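Local coordinates for transcriptional regulatory protein RcsB (Escherichia coli, PDB 5I4C) that controls transcription of capsule, biofilm, cell-division and outer-membrane protein genes as the DNA-binding response regulator of the Rcs phosphorelay, represented here by its receiver domain, at residues L41-P46 against D62-G67; S82-T87 against P117-A122. One frame throughout, in Å; residues are numbered along the deposited sequence.

Contact 1 (L41-P46 against D62-G67)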
loop_
_atom_site.group_PDB
_atom_site.type_symbol
_atom_site.label_atom_id
_atom_site.label_comp_id
_atom_site.label_asym_id
_atom_site.label_seq_id
_atom_site.Cartn_x
_atom_site.Cartn_y
_atom_site.Cartn_z
ATOM N N LEU A 41 18.633 1.390 -6.032
ATOM C CA LEU A 41 18.776 2.582 -5.234
ATOM C C LEU A 41 20.205 3.161 -5.152
ATOM O O LEU A 41 20.446 4.355 -5.456
ATOM C CB LEU A 41 18.351 2.261 -3.791
ATOM C CG LEU A 41 18.520 3.396 -2.764
ATOM C CD1 LEU A 41 17.781 4.652 -3.160
ATOM C CD2 LEU A 41 17.954 2.982 -1.425
ATOM N N ILE A 42 21.113 2.326 -4.703
ATOM C CA ILE A 42 22.481 2.719 -4.454
ATOM C C ILE A 42 23.168 3.057 -5.761
ATOM O O ILE A 42 23.910 4.018 -5.823
ATOM C CB ILE A 42 23.269 1.615 -3.706
ATOM C CG1 ILE A 42 22.766 1.403 -2.262
ATOM C CG2 ILE A 42 24.804 1.850 -3.755
ATOM C CD1 ILE A 42 22.608 2.670 -1.490
ATOM N N ASN A 43 22.878 2.292 -6.811
ATOM C CA ASN A 43 23.437 2.573 -8.131
ATOM C C ASN A 43 23.056 3.889 -8.703
ATOM O O ASN A 43 23.871 4.509 -9.350
ATOM C CB ASN A 43 23.067 1.521 -9.167
ATOM C CG ASN A 43 23.892 0.308 -9.072
ATOM O OD1 ASN A 43 24.931 0.298 -8.452
ATOM N ND2 ASN A 43 23.401 -0.762 -9.647
ATOM N N ASN A 44 21.838 4.332 -8.443
ATOM C CA ASN A 44 21.352 5.567 -9.043
ATOM C C ASN A 44 21.365 6.761 -8.110
ATOM O O ASN A 44 21.323 7.862 -8.577
ATOM C CB ASN A 44 19.985 5.321 -9.546
ATOM C CG ASN A 44 20.014 4.429 -10.712
ATOM O OD1 ASN A 44 20.475 4.819 -11.789
ATOM N ND2 ASN A 44 19.684 3.162 -10.502
ATOM N N LEU A 45 21.513 6.548 -6.824
ATOM C CA LEU A 45 21.645 7.638 -5.856
ATOM C C LEU A 45 22.575 8.798 -6.270
ATOM O O LEU A 45 22.158 9.927 -6.217
ATOM C CB LEU A 45 22.021 7.136 -4.444
ATOM C CG LEU A 45 20.870 7.217 -3.425
ATOM C CD1 LEU A 45 21.159 6.435 -2.159
ATOM C CD2 LEU A 45 20.592 8.635 -3.068
ATOM N N PRO A 46 23.814 8.520 -6.664
ATOM C CA PRO A 46 24.697 9.648 -7.038
ATOM C C PRO A 46 24.150 10.486 -8.193
ATOM O O PRO A 46 24.538 11.657 -8.359
ATOM C CB PRO A 46 25.998 8.971 -7.452
ATOM C CG PRO A 46 25.932 7.582 -6.816
ATOM C CD PRO A 46 24.464 7.222 -6.854
ATOM N N ASP A 62 20.936 -7.878 -2.737
ATOM C CA ASP A 62 22.027 -8.829 -2.459
ATOM C C ASP A 62 23.334 -8.084 -2.207
ATOM O O ASP A 62 23.982 -8.313 -1.224
ATOM C CB ASP A 62 22.204 -9.800 -3.657
ATOM C CG ASP A 62 20.994 -10.685 -3.909
ATOM O OD1 ASP A 62 20.188 -10.802 -2.996
ATOM O OD2 ASP A 62 20.856 -11.310 -5.018
ATOM N N LYS A 63 23.656 -7.117 -3.052
ATOM C CA LYS A 63 24.909 -6.393 -2.985
ATOM C C LYS A 63 25.116 -5.564 -1.740
ATOM O O LYS A 63 26.160 -5.621 -1.134
ATOM C CB LYS A 63 25.061 -5.439 -4.154
ATOM C CG LYS A 63 25.319 -6.053 -5.512
ATOM C CD LYS A 63 26.113 -5.097 -6.407
ATOM C CE LYS A 63 27.504 -4.894 -5.838
ATOM N NZ LYS A 63 28.359 -4.198 -6.830
ATOM N N TYR A 64 24.156 -4.738 -1.403
ATOM C CA TYR A 64 24.313 -3.794 -0.320
ATOM C C TYR A 64 23.441 -4.075 0.917
ATOM O O TYR A 64 23.651 -3.476 1.965
ATOM C CB TYR A 64 24.056 -2.380 -0.840
ATOM C CG TYR A 64 24.840 -2.038 -2.107
ATOM C CD1 TYR A 64 26.221 -1.839 -2.075
ATOM C CD2 TYR A 64 24.195 -1.906 -3.330
ATOM C CE1 TYR A 64 26.948 -1.543 -3.228
ATOM C CE2 TYR A 64 24.898 -1.598 -4.488
ATOM C CZ TYR A 64 26.287 -1.427 -4.422
ATOM O OH TYR A 64 26.941 -1.119 -5.557
ATOM N N GLY A 65 22.451 -4.965 0.779
ATOM C CA GLY A 65 21.655 -5.402 1.882
ATOM C C GLY A 65 20.374 -4.654 2.158
ATOM O O GLY A 65 19.923 -3.840 1.338
ATOM N N ASP A 66 19.841 -4.883 3.354
ATOM C CA ASP A 66 18.641 -4.204 3.863
ATOM C C ASP A 66 18.915 -3.947 5.335
ATOM O O ASP A 66 20.054 -4.182 5.776
ATOM C CB ASP A 66 17.370 -5.035 3.540
ATOM C CG ASP A 66 17.282 -6.368 4.293
ATOM O OD1 ASP A 66 18.107 -6.650 5.157
ATOM O OD2 ASP A 66 16.335 -7.162 4.013
ATOM N N GLY A 67 17.923 -3.409 6.049
ATOM C CA GLY A 67 18.001 -3.083 7.420
ATOM C C GLY A 67 19.185 -2.211 7.821
ATOM O O GLY A 67 19.509 -1.243 7.172
#
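I42 lays its methyl branch over the ring of Y64. CG2 stands 18° off the ring normal in a CH-pi contact over the face, and the closest approach, toward the rim, is I42 CG2 to Y64 CE2 at 3.5 Å. The other branch covers the part of the ring nearest the tyrosine backbone, with I42 CG1 3.8 Å from Y64 CD2. CG2 stands anti to the backbone N of I42 and CG1 beside it (chi1 -68°), which puts both branches along the ring. One turn of helix 38-44 meets the loop that follows strand 52-56 and leads into helix 67-77, a beta-alpha connection of the CheY-like receiver fold. At the phenol end N43 comes up to the ring edge: its OD1 lies 3.8 Å from Y64 OH, a long approach between two oxygens, too far for a hydrogen bond, with amide and ring planes nearly perpendicular. The face turned away from I42 is covered near its rim by CB of the preceding residue, K63, so the ring lies between two aliphatic groups. Further out, Y73 of helix 67-77 meets both Y64 and I42, while G65 O accepts a hydrogen bond from S38 OG, tying the loop to the start of helix 38-44.

Contact 2 (S82-T87 against P117-A122); sequences SIIVLT and PKALAA
CD1 of I84 reaches from the strand to the helix, 3.7 Å from L120 CD2 and 4.0 Å from A119 CB. All the contact between S82-T87 and P117-A122 is apolar and runs through this one methyl group. The isoleucine delivers it by an extended chain, with CG1 beside the backbone N and chi2 at 171°, while its CB already points at the helix. A119 faces the strand with its short methyl. The backbones stay well separated, I84 CA lying 8.1 Å from A119 CA. L120 arrives differently: its CB is not aimed at the strand, yet CD2 comes round to it, and its side chain crosses that of I84 at about a right angle. The helix closes its own backbone bonds, A121 N donating to P117 O at 3.0 Å. All three touching residues are buried, as expected where a helix covers the sheet of an alternating beta-alpha receiver domain. Strand 82-87 is bonded to strand 52-56, I84 pairing with L53 and T55. V107 of the edge strand 105-108 touches both I84 and A119, and L120 extends to L23 of helix 13-23, the neighbouring helix in this packing.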
loop_
_atom_site.group_PDB
_atom_site.type_symbol
_atom_site.label_atom_id
_atom_site.label_comp_id
_atom_site.label_asym_id
_atom_site.label_seq_id
_atom_site.Cartn_x
_atom_site.Cartn_y
_atom_site.Cartn_z
ATOM N N SER A 82 19.580 12.635 4.233
ATOM C CA SER A 82 18.720 12.467 5.411
ATOM C C SER A 82 17.913 11.260 5.125
ATOM O O SER A 82 17.604 10.972 3.985
ATOM C CB SER A 82 17.839 13.662 5.621
ATOM O OG SER A 82 18.595 14.816 5.871
ATOM N N ILE A 83 17.606 10.510 6.146
ATOM C CA ILE A 83 16.899 9.270 5.955
ATOM C C ILE A 83 15.677 9.198 6.859
ATOM O O ILE A 83 15.781 9.472 8.066
ATOM C CB ILE A 83 17.782 8.102 6.295
ATOM C CG1 ILE A 83 18.983 8.076 5.397
ATOM C CG2 ILE A 83 17.006 6.787 6.170
ATOM C CD1 ILE A 83 20.001 7.099 5.941
ATOM N N ILE A 84 14.542 8.950 6.239
ATOM C CA ILE A 84 13.329 8.536 6.905
ATOM C C ILE A 84 13.074 7.075 6.634
ATOM O O ILE A 84 12.918 6.660 5.462
ATOM C CB ILE A 84 12.115 9.347 6.493
ATOM C CG1 ILE A 84 12.318 10.815 6.883
ATOM C CG2 ILE A 84 10.840 8.811 7.176
ATOM C CD1 ILE A 84 11.247 11.742 6.321
ATOM N N VAL A 85 13.005 6.310 7.730
ATOM C CA VAL A 85 12.656 4.899 7.685
ATOM C C VAL A 85 11.132 4.708 7.769
ATOM O O VAL A 85 10.518 5.281 8.625
ATOM C CB VAL A 85 13.396 4.112 8.773
ATOM C CG1 VAL A 85 12.868 2.696 8.949
ATOM C CG2 VAL A 85 14.870 4.041 8.365
ATOM N N LEU A 86 10.595 3.866 6.893
ATOM C CA LEU A 86 9.213 3.395 6.912
ATOM C C LEU A 86 9.165 2.066 7.635
ATOM O O LEU A 86 9.889 1.134 7.249
ATOM C CB LEU A 86 8.715 3.143 5.462
ATOM C CG LEU A 86 8.684 4.350 4.524
ATOM C CD1 LEU A 86 8.304 3.934 3.091
ATOM C CD2 LEU A 86 7.727 5.390 5.109
ATOM N N THR A 87 8.366 1.970 8.682
ATOM C CA THR A 87 8.393 0.790 9.472
ATOM C C THR A 87 7.021 0.131 9.557
ATOM O O THR A 87 5.979 0.775 9.607
ATOM C CB THR A 87 9.040 1.065 10.844
ATOM O OG1 THR A 87 9.244 -0.192 11.444
ATOM C CG2 THR A 87 8.215 1.927 11.701
ATOM N N PRO A 117 4.169 14.012 5.237
ATOM C CA PRO A 117 4.254 15.439 5.094
ATOM C C PRO A 117 4.687 16.110 6.408
ATOM O O PRO A 117 5.483 17.068 6.389
ATOM C CB PRO A 117 2.833 15.823 4.629
ATOM C CG PRO A 117 2.404 14.572 3.860
ATOM C CD PRO A 117 2.904 13.481 4.714
ATOM N N LYS A 118 4.266 15.547 7.522
ATOM C CA LYS A 118 4.599 16.113 8.798
ATOM C C LYS A 118 6.070 15.804 9.083
ATOM O O LYS A 118 6.787 16.672 9.605
ATOM C CB LYS A 118 3.730 15.536 9.934
ATOM C CG LYS A 118 2.205 15.654 9.811
ATOM C CD LYS A 118 1.622 14.816 10.945
ATOM C CE LYS A 118 0.117 14.890 11.078
ATOM N NZ LYS A 118 -0.256 14.895 12.527
ATOM N N ALA A 119 6.527 14.586 8.759
ATOM C CA ALA A 119 7.940 14.256 8.979
ATOM C C ALA A 119 8.885 15.139 8.128
ATOM O O ALA A 119 9.944 15.622 8.592
ATOM C CB ALA A 119 8.159 12.768 8.701
ATOM N N LEU A 120 8.486 15.354 6.883
ATOM C CA LEU A 120 9.266 16.184 5.986
ATOM C C LEU A 120 9.288 17.674 6.430
ATOM O O LEU A 120 10.314 18.318 6.293
ATOM C CB LEU A 120 8.749 16.078 4.551
ATOM C CG LEU A 120 8.950 14.701 3.907
ATOM C CD1 LEU A 120 8.397 14.775 2.493
ATOM C CD2 LEU A 120 10.402 14.319 3.865
ATOM N N ALA A 121 8.168 18.208 6.908
ATOM C CA ALA A 121 8.167 19.581 7.543
ATOM C C ALA A 121 9.112 19.670 8.724
ATOM O O ALA A 121 9.828 20.651 8.881
ATOM C CB ALA A 121 6.774 19.959 7.994
ATOM N N ALA A 122 9.120 18.630 9.562
ATOM C CA ALA A 122 10.042 18.576 10.702
ATOM C C ALA A 122 11.475 18.614 10.225
ATOM O O ALA A 122 12.329 19.399 10.761
ATOM C CB ALA A 122 9.814 17.326 11.540
#

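Contact 1 closes before contact 2 opens along the chain; their centres lie 19 Å apart, on opposite sides of the chain's centre, and their nearest atoms about 7 Å. Both belong to one receiver domain built on a parallel sheet of strand order 2-1-3-4-5. Contact 1, near the surface, joins helix 38-44 to the loop before helix 67-77; contact 2, in the core, seats helix 112-124 against strand 82-87. Helix 67-77 relates them: I74 touches both I42 and I83, whereas I84, the next residue, faces helix 112-124. The contacts thus lie on the two faces of the sheet. The loop of contact 1 follows strand 52-56, which ends at D56, the predicted phosphoacceptor, unphosphorylated here.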